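Local atomic coordinates of chitinase A (Pteris ryukyuensis, PDB entry 4RL3), a protein that probably hydrolyses the glycosidic bonds of chitin, this chain being the family 18 catalytic domain of a longer protein that also carries LysM sequences. Residues A154-F159 and S205-G210; H29-F34 and L179-F184; T228-C233 and Q267-S272; F217-V222 and Q261-A266. All coordinates share one frame; numbering follows the deposited sequence.

Contact 1: residues A154-F159 and S205-G210; sequences ASIAPF and SKYGGG
A proline-on-aromatic contact, P158 over the ring of Y207, packs the C-terminal end of barrel strand 153-156 against the turn that follows outer helix 193-206. The pyrrolidine lies over one face of the tyrosine ring: CG of P158 is 4.2 Å from the centroid of the Y207 ring and 28° off its normal, a CH-pi contact displaced toward the phenol end. The displacement shows in the neighbouring carbon, since P158 CB comes to 3.4 Å from Y207 OH. I156 reaches the same ring from further back along the strand. Its CG1 stands between the backbone N and the carbonyl carbon (chi1 54°), and an extended second torsion carries CD1 outward to 3.9 Å from Y207 CE1, an oblique approach to the ring. In the eight-stranded beta/alpha barrel of family 18 this is the layer between the barrel wall and its surrounding helices; Y166 of helix 163-173 touches I156, P158 and Y207, and V180 of the adjacent strand meets the same three. The phenol oxygen is also tied to the backbone through one water, which lies at the edge of the ring in its plane, 2.7 Å from Y207 OH, and donates to F159 O at 2.8 Å. A leucine in place of Y207 removes ring and hydroxyl, and would probably open a gap beside P158 and leave F159 O without the water that the phenol helps to hold. K206, just before the tyrosine, forms a salt bridge with E163.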
loop_
_atom_site.group_PDB
_atom_site.type_symbol
_atom_site.label_atom_id
_atom_site.label_comp_id
_atom_site.label_asym_id
_atom_site.label_seq_id
_atom_site.Cartn_x
_atom_site.Cartn_y
_atom_site.Cartn_z
ATOM N N ALA A 154 -3.059 2.853 9.083
ATOM C CA ALA A 154 -3.731 3.249 7.846
ATOM C C ALA A 154 -2.718 3.961 6.963
ATOM O O ALA A 154 -1.893 4.753 7.456
ATOM C CB ALA A 154 -4.935 4.142 8.122
ATOM N N SER A 155 -2.782 3.666 5.667
ATOM C CA SER A 155 -1.914 4.294 4.683
ATOM C C SER A 155 -2.661 4.628 3.412
ATOM O O SER A 155 -3.764 4.132 3.164
ATOM C CB SER A 155 -0.715 3.402 4.342
ATOM O OG SER A 155 -1.109 2.123 3.849
ATOM N N ILE A 156 -2.043 5.508 2.632
ATOM C CA ILE A 156 -2.535 5.876 1.311
ATOM C C ILE A 156 -1.411 5.613 0.325
ATOM O O ILE A 156 -0.245 5.670 0.703
ATOM C CB ILE A 156 -3.012 7.349 1.247
ATOM C CG1 ILE A 156 -1.933 8.318 1.722
ATOM C CG2 ILE A 156 -4.267 7.518 2.092
ATOM C CD1 ILE A 156 -2.237 9.757 1.382
ATOM N N ALA A 157 -1.768 5.342 -0.931
ATOM C CA ALA A 157 -0.777 4.994 -1.963
ATOM C C ALA A 157 -0.862 5.918 -3.194
ATOM O O ALA A 157 -1.227 5.482 -4.283
ATOM C CB ALA A 157 -0.944 3.529 -2.361
ATOM N N PRO A 158 -0.524 7.204 -3.023
ATOM C CA PRO A 158 -0.716 8.153 -4.118
ATOM C C PRO A 158 0.408 8.173 -5.138
ATOM O O PRO A 158 1.479 7.614 -4.915
ATOM C CB PRO A 158 -0.758 9.494 -3.403
ATOM C CG PRO A 158 0.144 9.299 -2.229
ATOM C CD PRO A 158 -0.099 7.880 -1.789
ATOM N N PHE A 159 0.137 8.843 -6.251
ATOM C CA PHE A 159 1.154 9.231 -7.225
ATOM C C PHE A 159 0.667 10.545 -7.836
ATOM O O PHE A 159 -0.422 11.020 -7.496
ATOM C CB PHE A 159 1.397 8.130 -8.279
ATOM C CG PHE A 159 0.187 7.776 -9.096
ATOM C CD1 PHE A 159 -0.796 6.923 -8.600
ATOM C CD2 PHE A 159 0.037 8.293 -10.368
ATOM C CE1 PHE A 159 -1.913 6.610 -9.376
ATOM C CE2 PHE A 159 -1.073 7.985 -11.142
ATOM C CZ PHE A 159 -2.046 7.147 -10.642
ATOM N N SER A 205 6.971 17.134 0.318
ATOM C CA SER A 205 6.436 18.472 0.592
ATOM C C SER A 205 4.908 18.558 0.488
ATOM O O SER A 205 4.302 19.442 1.099
ATOM C CB SER A 205 7.075 19.513 -0.338
ATOM O OG SER A 205 6.499 19.484 -1.622
ATOM N N LYS A 206 4.301 17.640 -0.269
ATOM C CA LYS A 206 2.849 17.598 -0.489
ATOM C C LYS A 206 2.101 16.726 0.510
ATOM O O LYS A 206 0.866 16.801 0.589
ATOM C CB LYS A 206 2.556 17.070 -1.897
ATOM C CG LYS A 206 3.138 17.942 -3.000
ATOM C CD LYS A 206 3.118 17.244 -4.345
ATOM C CE LYS A 206 3.700 18.143 -5.427
ATOM N NZ LYS A 206 3.731 17.463 -6.750
ATOM N N TYR A 207 2.844 15.915 1.272
ATOM C CA TYR A 207 2.262 14.915 2.172
ATOM C C TYR A 207 2.860 15.023 3.572
ATOM O O TYR A 207 3.226 14.020 4.207
ATOM C CB TYR A 207 2.422 13.512 1.584
ATOM C CG TYR A 207 1.497 13.308 0.421
ATOM C CD1 TYR A 207 0.144 13.045 0.641
ATOM C CD2 TYR A 207 1.942 13.411 -0.889
ATOM C CE1 TYR A 207 -0.728 12.876 -0.413
ATOM C CE2 TYR A 207 1.074 13.231 -1.953
ATOM C CZ TYR A 207 -0.266 12.967 -1.698
ATOM O OH TYR A 207 -1.151 12.802 -2.741
ATOM N N GLY A 208 2.963 16.261 4.043
ATOM C CA GLY A 208 3.278 16.528 5.441
ATOM C C GLY A 208 4.740 16.766 5.770
ATOM O O GLY A 208 5.071 17.003 6.932
ATOM N N GLY A 209 5.612 16.710 4.762
ATOM C CA GLY A 209 7.022 17.078 4.922
ATOM C C GLY A 209 7.996 15.929 4.806
ATOM O O GLY A 209 9.171 16.145 4.564
ATOM N N GLY A 210 7.514 14.696 4.965
ATOM C CA GLY A 210 8.379 13.534 4.837
ATOM C C GLY A 210 8.349 12.528 5.971
ATOM O O GLY A 210 8.682 11.369 5.760
HETATM O O HOH W 1 -0.043 12.586 -5.191
#

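Contact 2: residues H29-F34 and L179-F184; sequences HFILAF and LVNFQF
L179 lays its CD1 methyl against the edge of the H29 imidazole, near the ring plane, 4.0 Å from H29 CE1. The two side chains come from opposite walls, and the polar side of the ring is engaged by another residue: H29 ND1 is hydrogen-bonded to R5 NE. L179 also touches R5, the partner of the histidine. One layer further along, I31 and N181 repeat the opposed approach. I31 holds CG1 beside its own backbone N, anti to the carbonyl carbon (chi1 -50°), and the extended second torsion (174°) aims CD1 inward until it stands 3.5 Å from N181 ND2. A methyl facing an amide nitrogen gives only van der Waals contact, and the amide finds its polar partners on strand 3-8. There N181 ND2 is hydrogen-bonded to Y7 OH and N181 OD1 to R5 NH1. With both ends of the carboxamide taken, its rotation is fixed and its buried polar atoms have mates. R5 thus serves both layers, through NE to the histidine and through NH1 to the asparagine. The backbone at N181 makes an inverse gamma turn. D120 of strand 118-123 touches both I31 and N181; it belongs to the aspartate-rich signature DxxDxDxE of family 18. Inward-pointing residues of strand 27-36 and of the segment 179-184, four places apart in an eight-stranded cylinder, meeting in layers across its axis, form the filled interior of a TIM barrel.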
loop_
_atom_site.group_PDB
_atom_site.type_symbol
_atom_site.label_atom_id
_atom_site.label_comp_id
_atom_site.label_asym_id
_atom_site.label_seq_id
_atom_site.Cartn_x
_atom_site.Cartn_y
_atom_site.Cartn_z
ATOM N N HIS A 29 5.784 -4.849 7.205
ATOM C CA HIS A 29 4.383 -4.969 6.810
ATOM C C HIS A 29 4.236 -5.676 5.474
ATOM O O HIS A 29 4.777 -5.210 4.469
ATOM C CB HIS A 29 3.721 -3.595 6.667
ATOM C CG HIS A 29 3.742 -2.763 7.914
ATOM N ND1 HIS A 29 3.442 -1.417 7.913
ATOM C CD2 HIS A 29 3.998 -3.083 9.207
ATOM C CE1 HIS A 29 3.539 -0.939 9.140
ATOM N NE2 HIS A 29 3.867 -1.931 9.945
ATOM N N PHE A 30 3.499 -6.788 5.446
ATOM C CA PHE A 30 2.948 -7.262 4.180
ATOM C C PHE A 30 1.662 -6.481 3.909
ATOM O O PHE A 30 0.915 -6.164 4.833
ATOM C CB PHE A 30 2.611 -8.753 4.224
ATOM C CG PHE A 30 3.804 -9.660 4.234
ATOM C CD1 PHE A 30 4.542 -9.863 3.081
ATOM C CD2 PHE A 30 4.166 -10.348 5.386
ATOM C CE1 PHE A 30 5.624 -10.712 3.075
ATOM C CE2 PHE A 30 5.258 -11.200 5.384
ATOM C CZ PHE A 30 5.984 -11.381 4.231
ATOM N N ILE A 31 1.403 -6.197 2.636
ATOM C CA ILE A 31 0.148 -5.575 2.225
ATOM C C ILE A 31 -0.516 -6.431 1.153
ATOM O O ILE A 31 -0.084 -6.454 -0.001
ATOM C CB ILE A 31 0.351 -4.143 1.706
ATOM C CG1 ILE A 31 1.178 -3.313 2.686
ATOM C CG2 ILE A 31 -1.013 -3.483 1.481
ATOM C CD1 ILE A 31 1.527 -1.947 2.157
ATOM N N LEU A 32 -1.557 -7.148 1.555
ATOM C CA LEU A 32 -2.350 -7.954 0.638
ATOM C C LEU A 32 -3.001 -7.066 -0.403
ATOM O O LEU A 32 -3.643 -6.068 -0.056
ATOM C CB LEU A 32 -3.425 -8.737 1.412
ATOM C CG LEU A 32 -2.878 -9.880 2.258
ATOM C CD1 LEU A 32 -3.901 -10.384 3.276
ATOM C CD2 LEU A 32 -2.386 -11.005 1.363
ATOM N N ALA A 33 -2.854 -7.445 -1.671
ATOM C CA ALA A 33 -3.388 -6.665 -2.781
ATOM C C ALA A 33 -4.274 -7.594 -3.619
ATOM O O ALA A 33 -3.755 -8.560 -4.147
ATOM C CB ALA A 33 -2.239 -6.104 -3.612
ATOM N N PHE A 34 -5.586 -7.364 -3.759
ATOM C CA PHE A 34 -6.359 -6.216 -3.277
ATOM C C PHE A 34 -7.721 -6.683 -2.761
ATOM O O PHE A 34 -8.251 -7.709 -3.216
ATOM C CB PHE A 34 -6.632 -5.258 -4.441
ATOM C CG PHE A 34 -5.409 -4.577 -4.978
ATOM C CD1 PHE A 34 -4.886 -3.476 -4.323
ATOM C CD2 PHE A 34 -4.782 -5.032 -6.138
ATOM C CE1 PHE A 34 -3.765 -2.842 -4.802
ATOM C CE2 PHE A 34 -3.660 -4.392 -6.635
ATOM C CZ PHE A 34 -3.149 -3.298 -5.961
ATOM N N LEU A 179 0.953 6.408 7.310
ATOM C CA LEU A 179 2.003 6.227 6.299
ATOM C C LEU A 179 1.504 6.599 4.917
ATOM O O LEU A 179 0.343 6.349 4.573
ATOM C CB LEU A 179 2.494 4.780 6.280
ATOM C CG LEU A 179 3.120 4.228 7.557
ATOM C CD1 LEU A 179 3.228 2.724 7.486
ATOM C CD2 LEU A 179 4.479 4.864 7.808
ATOM N N VAL A 180 2.387 7.229 4.147
ATOM C CA VAL A 180 2.116 7.592 2.769
ATOM C C VAL A 180 3.021 6.732 1.889
ATOM O O VAL A 180 4.244 6.936 1.834
ATOM C CB VAL A 180 2.336 9.105 2.522
ATOM C CG1 VAL A 180 2.060 9.445 1.056
ATOM C CG2 VAL A 180 1.444 9.927 3.449
ATOM N N ASN A 181 2.404 5.751 1.230
ATOM C CA ASN A 181 3.080 4.861 0.283
ATOM C C ASN A 181 3.151 5.548 -1.089
ATOM O O ASN A 181 2.473 5.136 -2.029
ATOM C CB ASN A 181 2.323 3.529 0.110
ATOM C CG ASN A 181 2.422 2.581 1.307
ATOM O OD1 ASN A 181 2.877 2.926 2.412
ATOM N ND2 ASN A 181 1.949 1.373 1.086
ATOM N N PHE A 182 3.942 6.609 -1.206
ATOM C CA PHE A 182 4.008 7.329 -2.462
ATOM C C PHE A 182 4.681 6.433 -3.504
ATOM O O PHE A 182 5.728 5.856 -3.245
ATOM C CB PHE A 182 4.762 8.654 -2.317
ATOM C CG PHE A 182 4.626 9.542 -3.518
ATOM C CD1 PHE A 182 5.432 9.340 -4.624
ATOM C CD2 PHE A 182 3.668 10.534 -3.563
ATOM C CE1 PHE A 182 5.300 10.116 -5.747
ATOM C CE2 PHE A 182 3.527 11.319 -4.697
ATOM C CZ PHE A 182 4.349 11.110 -5.786
ATOM N N GLN A 183 4.059 6.302 -4.670
ATOM C CA GLN A 183 4.541 5.405 -5.712
ATOM C C GLN A 183 5.612 6.056 -6.590
ATOM O O GLN A 183 5.308 6.625 -7.640
ATOM C CB GLN A 183 3.386 4.952 -6.594
ATOM C CG GLN A 183 2.284 4.206 -5.852
ATOM C CD GLN A 183 1.189 3.748 -6.797
ATOM O OE1 GLN A 183 1.445 3.414 -7.951
ATOM N NE2 GLN A 183 -0.044 3.756 -6.315
ATOM N N PHE A 184 6.870 5.933 -6.182
ATOM C CA PHE A 184 7.976 6.570 -6.918
ATOM C C PHE A 184 8.329 5.836 -8.203
ATOM O O PHE A 184 9.019 6.390 -9.066
ATOM C CB PHE A 184 9.192 6.730 -6.011
ATOM C CG PHE A 184 9.011 7.804 -4.978
ATOM C CD1 PHE A 184 9.153 9.149 -5.319
ATOM C CD2 PHE A 184 8.652 7.489 -3.675
ATOM C CE1 PHE A 184 8.960 10.143 -4.373
ATOM C CE2 PHE A 184 8.476 8.482 -2.725
ATOM C CZ PHE A 184 8.619 9.815 -3.072
#

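Contact 3: residues T228-C233 and Q267-S272; sequences TVLSAC and QTLLTS
Both side-chain torsions of L269 are extended, chi1 at 180° and chi2 at 160°, and they send CD1 across from helix 261-271 to the residues L230 and C233 on helix 226-238. The methyl rests on the surface of that helix, touching a backbone carbonyl oxygen and, three residues on, a side-chain carbon. It is 3.3 Å from L230 O and 3.8 Å from C233 CB. The L230 side chain adds a looser contact, its CD2 standing 4.3 Å from L269 CD1. L269 and L230 give the nearest backbone approach, with CA atoms 7.9 Å apart.

These are two outer helices of the barrel, with the inner side of helix 226-238 resting on strand 215-218 through V229, L230 and C233. Helix 261-271 ends here: T271 OG1 donates to Q267 O at 3.0 Å, tilted 25° from the carbonyl plane, and the terminal S272 O bonds to K237 NZ on helix 226-238. Between the segments themselves, the joint consists of one leucine methyl against carbon and a carbonyl oxygen, which implies that L269 is held mainly by dispersion and by partial exclusion of water, the directional link between the helices lying with K237.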
loop_
_atom_site.group_PDB
_atom_site.type_symbol
_atom_site.label_atom_id
_atom_site.label_comp_id
_atom_site.label_asym_id
_atom_site.label_seq_id
_atom_site.Cartn_x
_atom_site.Cartn_y
_atom_site.Cartn_z
ATOM N N THR A 228 19.464 2.015 -8.101
ATOM C CA THR A 228 19.555 3.475 -8.099
ATOM C C THR A 228 18.712 4.070 -6.974
ATOM O O THR A 228 19.148 4.970 -6.252
ATOM C CB THR A 228 19.124 4.022 -9.461
ATOM O OG1 THR A 228 20.046 3.549 -10.447
ATOM C CG2 THR A 228 19.089 5.554 -9.467
ATOM N N VAL A 229 17.504 3.554 -6.814
ATOM C CA VAL A 229 16.667 3.997 -5.709
ATOM C C VAL A 229 17.325 3.721 -4.357
ATOM O O VAL A 229 17.282 4.563 -3.454
ATOM C CB VAL A 229 15.272 3.341 -5.760
ATOM C CG1 VAL A 229 14.465 3.723 -4.526
ATOM C CG2 VAL A 229 14.546 3.753 -7.026
ATOM N N LEU A 230 17.942 2.546 -4.212
ATOM C CA LEU A 230 18.602 2.205 -2.960
ATOM C C LEU A 230 19.751 3.170 -2.648
ATOM O O LEU A 230 19.938 3.563 -1.499
ATOM C CB LEU A 230 19.047 0.733 -2.949
ATOM C CG LEU A 230 17.866 -0.239 -2.830
ATOM C CD1 LEU A 230 18.217 -1.630 -3.334
ATOM C CD2 LEU A 230 17.343 -0.279 -1.406
ATOM N N SER A 231 20.472 3.594 -3.685
ATOM C CA SER A 231 21.500 4.620 -3.522
ATOM C C SER A 231 20.921 5.954 -3.028
ATOM O O SER A 231 21.438 6.553 -2.084
ATOM C CB SER A 231 22.267 4.809 -4.829
ATOM O OG SER A 231 23.033 3.662 -5.129
ATOM N N ALA A 232 19.826 6.389 -3.636
ATOM C CA ALA A 232 19.124 7.591 -3.176
ATOM C C ALA A 232 18.645 7.447 -1.740
ATOM O O ALA A 232 18.709 8.381 -0.952
ATOM C CB ALA A 232 17.941 7.892 -4.084
ATOM N N CYS A 233 18.148 6.262 -1.399
ATOM C CA CYS A 233 17.660 6.004 -0.057
ATOM C C CYS A 233 18.769 6.114 0.993
ATOM O O CYS A 233 18.518 6.521 2.115
ATOM C CB CYS A 233 16.991 4.634 0.018
ATOM S SG CYS A 233 15.338 4.600 -0.707
ATOM N N GLN A 267 15.910 -3.713 3.382
ATOM C CA GLN A 267 15.820 -3.915 4.819
ATOM C C GLN A 267 17.178 -3.772 5.491
ATOM O O GLN A 267 17.271 -3.238 6.599
ATOM C CB GLN A 267 15.192 -5.272 5.136
ATOM C CG GLN A 267 13.745 -5.356 4.689
ATOM C CD GLN A 267 13.183 -6.740 4.825
ATOM O OE1 GLN A 267 12.816 -7.151 5.924
ATOM N NE2 GLN A 267 13.097 -7.467 3.711
ATOM N N THR A 268 18.227 -4.251 4.826
ATOM C CA THR A 268 19.579 -4.087 5.339
ATOM C C THR A 268 19.925 -2.600 5.426
ATOM O O THR A 268 20.489 -2.154 6.435
ATOM C CB THR A 268 20.574 -4.888 4.486
ATOM O OG1 THR A 268 20.371 -6.272 4.774
ATOM C CG2 THR A 268 22.034 -4.526 4.778
ATOM N N LEU A 269 19.536 -1.833 4.413
ATOM C CA LEU A 269 19.798 -0.385 4.431
ATOM C C LEU A 269 19.110 0.267 5.629
ATOM O O LEU A 269 19.697 1.107 6.310
ATOM C CB LEU A 269 19.341 0.262 3.121
ATOM C CG LEU A 269 19.526 1.777 2.951
ATOM C CD1 LEU A 269 19.490 2.097 1.475
ATOM C CD2 LEU A 269 18.481 2.606 3.683
ATOM N N LEU A 270 17.864 -0.119 5.883
ATOM C CA LEU A 270 17.095 0.491 6.965
ATOM C C LEU A 270 17.646 0.157 8.349
ATOM O O LEU A 270 17.482 0.947 9.276
ATOM C CB LEU A 270 15.619 0.100 6.870
ATOM C CG LEU A 270 14.885 0.700 5.669
ATOM C CD1 LEU A 270 13.540 0.016 5.509
ATOM C CD2 LEU A 270 14.725 2.208 5.787
ATOM N N THR A 271 18.302 -0.993 8.488
ATOM C CA THR A 271 18.786 -1.451 9.790
ATOM C C THR A 271 20.270 -1.197 10.044
ATOM O O THR A 271 20.739 -1.410 11.162
ATOM C CB THR A 271 18.484 -2.955 9.996
ATOM O OG1 THR A 271 19.048 -3.732 8.931
ATOM C CG2 THR A 271 16.998 -3.182 10.034
ATOM N N SER A 272 21.003 -0.721 9.040
ATOM C CA SER A 272 22.460 -0.612 9.155
ATOM C C SER A 272 22.892 0.716 9.779
ATOM O O SER A 272 22.083 1.612 10.023
ATOM C CB SER A 272 23.115 -0.761 7.787
ATOM O OG SER A 272 22.877 0.394 7.010
ATOM O OXT SER A 272 24.084 0.915 10.046
#

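Contact 4: residues F217-V222 and Q261-A266; sequences FSTGGV and QYEQQA
The layer between barrel wall and outer helices holds this contact, in which F217 of strand 215-218 pushes its ring against Y262 on the first turn of helix 261-271. The two side chains cross at about a right angle, and it is the stem of the tyrosine that is met: F217 CE1 is 3.7 Å from Y262 CB, and the neighbouring F217 CZ is 3.8 Å from the same carbon. Y262 O lies at the edge of the phenylalanine ring, in its plane, 4.0 Å from F217 CZ. F217 is placed there by a first torsion of 57°, which sets CG between the backbone N and the carbonyl carbon, while the Y262 ring leads away and carries Q261 CG over one face. The site lies where the last two strands of the TIM barrel run side by side: F217 also packs on I247 of strand 244-248 and on P226 and V229 of the helix that follows its own strand.

Nearer the strand end, T219 CG2 comes to 4.3 Å from E263 OE1, a loose contact; the polar ends of the two residues are joined by way of S253. The hydroxyl of S253 is hydrogen-bonded both to T219 OG1 and to E263 OE1, linking the two segments by a third residue. E6 OE2 lies close to E263 OE1 as well, a pairing of like charges that could raise the proton affinity of one carboxylate. The chain leaves the strand through an ST turn, in which G220 N donates to S218 OG at 2.8 Å with an N-H...O angle of 157°.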
loop_
_atom_site.group_PDB
_atom_site.type_symbol
_atom_site.label_atom_id
_atom_site.label_comp_id
_atom_site.label_asym_id
_atom_site.label_seq_id
_atom_site.Cartn_x
_atom_site.Cartn_y
_atom_site.Cartn_z
ATOM N N PHE A 217 10.182 1.513 -4.818
ATOM C CA PHE A 217 10.515 1.100 -6.163
ATOM C C PHE A 217 9.707 -0.127 -6.560
ATOM O O PHE A 217 9.091 -0.773 -5.716
ATOM C CB PHE A 217 12.035 0.873 -6.334
ATOM C CG PHE A 217 12.647 -0.128 -5.377
ATOM C CD1 PHE A 217 12.631 -1.482 -5.662
ATOM C CD2 PHE A 217 13.270 0.295 -4.212
ATOM C CE1 PHE A 217 13.210 -2.402 -4.797
ATOM C CE2 PHE A 217 13.854 -0.611 -3.345
ATOM C CZ PHE A 217 13.812 -1.968 -3.644
ATOM N N SER A 218 9.701 -0.418 -7.857
ATOM C CA SER A 218 9.060 -1.602 -8.385
ATOM C C SER A 218 10.104 -2.652 -8.707
ATOM O O SER A 218 11.196 -2.329 -9.177
ATOM C CB SER A 218 8.267 -1.264 -9.646
ATOM O OG SER A 218 7.887 -2.438 -10.353
ATOM N N THR A 219 9.744 -3.909 -8.462
ATOM C CA THR A 219 10.532 -5.044 -8.901
ATOM C C THR A 219 9.892 -5.702 -10.133
ATOM O O THR A 219 10.325 -6.774 -10.573
ATOM C CB THR A 219 10.662 -6.065 -7.765
ATOM O OG1 THR A 219 9.362 -6.313 -7.205
ATOM C CG2 THR A 219 11.603 -5.527 -6.676
ATOM N N GLY A 220 8.892 -5.050 -10.717
ATOM C CA GLY A 220 8.201 -5.578 -11.888
ATOM C C GLY A 220 8.660 -4.980 -13.208
ATOM O O GLY A 220 7.969 -5.123 -14.227
ATOM N N GLY A 221 9.810 -4.314 -13.198
ATOM C CA GLY A 221 10.431 -3.814 -14.421
ATOM C C GLY A 221 9.913 -2.459 -14.878
ATOM O O GLY A 221 10.003 -2.120 -16.059
ATOM N N VAL A 222 9.377 -1.672 -13.950
ATOM C CA VAL A 222 8.954 -0.309 -14.263
ATOM C C VAL A 222 9.555 0.659 -13.257
ATOM O O VAL A 222 9.868 0.286 -12.121
ATOM C CB VAL A 222 7.416 -0.154 -14.299
ATOM C CG1 VAL A 222 6.805 -0.992 -15.423
ATOM C CG2 VAL A 222 6.789 -0.518 -12.973
ATOM N N GLN A 261 16.379 -10.096 -4.075
ATOM C CA GLN A 261 17.592 -9.470 -3.567
ATOM C C GLN A 261 17.380 -8.022 -3.145
ATOM O O GLN A 261 18.016 -7.556 -2.202
ATOM C CB GLN A 261 18.755 -9.584 -4.555
ATOM C CG GLN A 261 18.627 -8.778 -5.839
ATOM C CD GLN A 261 19.653 -9.218 -6.865
ATOM O OE1 GLN A 261 20.806 -8.774 -6.846
ATOM N NE2 GLN A 261 19.244 -10.109 -7.752
ATOM N N TYR A 262 16.485 -7.301 -3.812
ATOM C CA TYR A 262 16.274 -5.895 -3.455
ATOM C C TYR A 262 15.422 -5.710 -2.189
ATOM O O TYR A 262 15.624 -4.749 -1.447
ATOM C CB TYR A 262 15.700 -5.122 -4.639
ATOM C CG TYR A 262 16.642 -5.103 -5.809
ATOM C CD1 TYR A 262 17.911 -4.543 -5.688
ATOM C CD2 TYR A 262 16.281 -5.653 -7.033
ATOM C CE1 TYR A 262 18.788 -4.519 -6.755
ATOM C CE2 TYR A 262 17.156 -5.627 -8.109
ATOM C CZ TYR A 262 18.402 -5.060 -7.959
ATOM O OH TYR A 262 19.268 -5.040 -9.033
ATOM N N GLU A 263 14.518 -6.653 -1.916
ATOM C CA GLU A 263 13.811 -6.681 -0.632
ATOM C C GLU A 263 14.823 -6.753 0.504
ATOM O O GLU A 263 14.716 -6.047 1.511
ATOM C CB GLU A 263 12.895 -7.904 -0.534
ATOM C CG GLU A 263 11.519 -7.779 -1.182
ATOM C CD GLU A 263 11.513 -7.923 -2.695
ATOM O OE1 GLU A 263 10.407 -7.873 -3.273
ATOM O OE2 GLU A 263 12.581 -8.094 -3.333
ATOM N N GLN A 264 15.794 -7.640 0.347
ATOM C CA GLN A 264 16.826 -7.813 1.365
ATOM C C GLN A 264 17.680 -6.560 1.514
ATOM O O GLN A 264 17.927 -6.089 2.633
ATOM C CB GLN A 264 17.693 -9.018 1.011
ATOM C CG GLN A 264 18.893 -9.227 1.924
ATOM C CD GLN A 264 20.129 -8.483 1.459
ATOM O OE1 GLN A 264 20.737 -7.704 2.210
ATOM N NE2 GLN A 264 20.488 -8.683 0.222
ATOM N N GLN A 265 18.141 -6.044 0.389
ATOM C CA GLN A 265 18.947 -4.836 0.400
ATOM C C GLN A 265 18.230 -3.663 1.051
ATOM O O GLN A 265 18.839 -2.932 1.817
ATOM C CB GLN A 265 19.387 -4.473 -1.003
ATOM C CG GLN A 265 20.451 -5.412 -1.527
ATOM C CD GLN A 265 20.843 -5.046 -2.928
ATOM O OE1 GLN A 265 21.054 -3.864 -3.214
ATOM N NE2 GLN A 265 20.932 -6.032 -3.816
ATOM N N ALA A 266 16.943 -3.499 0.758
ATOM C CA ALA A 266 16.179 -2.413 1.350
ATOM C C ALA A 266 16.122 -2.509 2.868
ATOM O O ALA A 266 16.281 -1.501 3.573
ATOM C CB ALA A 266 14.782 -2.378 0.777
#

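Contacts 1 and 2 meet at adjacent strands of the barrel, their centres 11 Å apart: I156 O is 2.7 Å from N181 N and P158 O is 2.9 Å from Q183 N, both probable hydrogen bonds. Contacts 3 and 4 share helix 261-271 and are joined through helix 226-238, with V229 CG1 3.6 Å from F217 CD2. Contact 2, about 2 Å from the centre of the chain, fills the core against D120 of the family 18 signature; contact 3, about 19 Å out, lies in the helical shell. The side chains of P158, N181 and T219 are each about 12 Å from the magnesium ion, so contacts 1, 2 and 4 stand back from the metal.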